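Local coordinates for protein alkaline phosphatase (Thermus thermophilus, PDB 7KWD) that probably hydrolyses phosphate monoesters as a homodimeric alkaline phosphatase, using two zinc ions and one magnesium ion in its active site, at residues T93-A98 and S316-T320. Sequence-based numbering, arbitrary orientation.
Sequences TESSAA and SDHAT. With ZN (zinc ion), chain E.
One zinc site of the alkaline phosphatase fold is built here, where the N-terminus of helix 95-104 meets residues 316-320 of strand 310-325, where the chain kinks at Asp317. Ser95, the predicted phosphoserine nucleophile, occupies the first helical turn; its chi1 of -94° lies between wells as OG reaches the zinc. Glu94 is the N-cap: its OE1 accepts from Ala97 N (3.0 Å) and its OE2 from Ser96 N (3.1 Å). Segments 93-98 and 316-320 come nearest, CA to CA, at Ala98 and Asp317 (5.9 Å), with Thr93 and His318 7.3 Å apart. Along 316-320, Ser316 is extended (phi/psi -93/143), and its OG accepts a weak bond from His318 N (3.4 Å). Asp317 then kinks the chain (-86/-20). Its p rotamer sends the carboxylate to the metal: OD2 binds zinc at 2.2 Å, and OD1 is held by Gly48 N. A water donates to both Asp317 OD2 (2.7 Å) and Ser95 O (3.1 Å). Small Ala98 permits close approach, its CB 4.0 Å from Asp317 CB. His318 is fully extended (178/165), its CB meeting Thr93 CG2 at 3.8 Å. Its chi1 of 52° (p) and chi2 of 79° carry the ring toward the helix start, with Ser95 OG and Ala98 CB at its edge. Imidazole suits this place because its two nitrogens split the work: ND1 donates to Ala319 O (3.1 Å), leaving NE2 to bind zinc at 2.2 Å. Ala319 (-86/154) resumes the extended course, and Thr320 (-141/135) continues it, its OG1 hydrogen-bonded to Asp275, a ligand of the other zinc. Asp47 completes the coordination, in which Ser95 OG sits 2.1 Å from ZN and 3.3 Å from Asp317 OD2, a closeness imposed by the shared metal.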
loop_
_atom_site.group_PDB
_atom_site.type_symbol
_atom_site.label_atom_id
_atom_site.label_comp_id
_atom_site.label_asym_id
_atom_site.label_seq_id
_atom_site.Cartn_x
_atom_site.Cartn_y
_atom_site.Cartn_z
ATOM N N THR A 93 -7.755 10.563 6.329
ATOM C CA THR A 93 -8.929 11.312 5.923
ATOM C C THR A 93 -10.148 10.417 6.037
ATOM O O THR A 93 -10.041 9.200 6.111
ATOM C CB THR A 93 -8.767 11.788 4.479
ATOM O OG1 THR A 93 -9.777 12.723 4.111
ATOM C CG2 THR A 93 -8.850 10.598 3.553
ATOM N N GLU A 94 -11.322 11.016 5.965
ATOM C CA GLU A 94 -12.479 10.220 5.528
ATOM C C GLU A 94 -13.011 10.832 4.232
ATOM O O GLU A 94 -12.392 11.722 3.624
ATOM C CB GLU A 94 -13.519 10.077 6.643
ATOM C CG GLU A 94 -13.877 11.357 7.328
ATOM C CD GLU A 94 -14.531 12.341 6.350
ATOM O OE1 GLU A 94 -13.792 13.184 5.788
ATOM O OE2 GLU A 94 -15.769 12.258 6.116
ATOM N N SER A 95 -14.173 10.337 3.810
ATOM C CA SER A 95 -14.589 10.502 2.424
ATOM C C SER A 95 -14.966 11.939 2.078
ATOM O O SER A 95 -14.735 12.379 0.944
ATOM C CB SER A 95 -15.752 9.570 2.130
ATOM O OG SER A 95 -15.307 8.364 1.596
ATOM N N SER A 96 -15.589 12.687 3.009
ATOM C CA SER A 96 -16.014 14.050 2.659
ATOM C C SER A 96 -14.810 14.958 2.456
ATOM O O SER A 96 -14.747 15.707 1.472
ATOM C CB SER A 96 -16.942 14.646 3.724
ATOM O OG SER A 96 -16.366 14.587 5.007
ATOM N N ALA A 97 -13.831 14.901 3.369
ATOM C CA ALA A 97 -12.634 15.711 3.178
ATOM C C ALA A 97 -11.867 15.264 1.940
ATOM O O ALA A 97 -11.331 16.089 1.200
ATOM C CB ALA A 97 -11.753 15.650 4.429
ATOM N N ALA A 98 -11.846 13.968 1.662
ATOM C CA ALA A 98 -11.144 13.499 0.471
ATOM C C ALA A 98 -11.843 13.989 -0.778
ATOM O O ALA A 98 -11.218 14.535 -1.691
ATOM C CB ALA A 98 -11.064 11.982 0.486
ATOM N N SER A 316 -8.256 6.587 -6.507
ATOM C CA SER A 316 -8.735 6.170 -5.197
ATOM C C SER A 316 -8.749 7.377 -4.270
ATOM O O SER A 316 -7.845 8.225 -4.335
ATOM C CB SER A 316 -7.837 5.079 -4.613
ATOM O OG SER A 316 -8.199 4.862 -3.253
ATOM N N ASP A 317 -9.767 7.464 -3.390
ATOM C CA ASP A 317 -9.805 8.609 -2.474
ATOM C C ASP A 317 -9.007 8.406 -1.193
ATOM O O ASP A 317 -8.660 9.391 -0.540
ATOM C CB ASP A 317 -11.253 9.000 -2.135
ATOM C CG ASP A 317 -11.972 7.986 -1.313
ATOM O OD1 ASP A 317 -11.627 6.780 -1.317
ATOM O OD2 ASP A 317 -12.943 8.408 -0.651
ATOM N N HIS A 318 -8.713 7.163 -0.830
ATOM C CA HIS A 318 -7.829 6.800 0.273
ATOM C C HIS A 318 -7.841 5.273 0.348
ATOM O O HIS A 318 -8.732 4.613 -0.206
ATOM C CB HIS A 318 -8.289 7.353 1.627
ATOM C CG HIS A 318 -9.702 6.999 1.907
ATOM N ND1 HIS A 318 -10.076 5.751 2.364
ATOM C CD2 HIS A 318 -10.842 7.673 1.677
ATOM C CE1 HIS A 318 -11.385 5.692 2.443
ATOM N NE2 HIS A 318 -11.867 6.852 2.049
ATOM N N ALA A 319 -6.879 4.736 1.078
ATOM C CA ALA A 319 -6.835 3.323 1.369
ATOM C C ALA A 319 -7.670 3.012 2.609
ATOM O O ALA A 319 -7.853 3.859 3.491
ATOM C CB ALA A 319 -5.391 2.868 1.591
ATOM N N THR A 320 -8.160 1.770 2.674
ATOM C CA THR A 320 -8.935 1.310 3.821
ATOM C C THR A 320 -8.577 -0.130 4.146
ATOM O O THR A 320 -8.511 -0.986 3.253
ATOM C CB THR A 320 -10.435 1.443 3.563
ATOM O OG1 THR A 320 -10.712 2.812 3.367
ATOM C CG2 THR A 320 -11.260 0.915 4.771
HETATM ZN ZN ZN E . -13.784 7.154 0.916
HETATM O O HOH W 1 -14.675 10.383 -1.398
#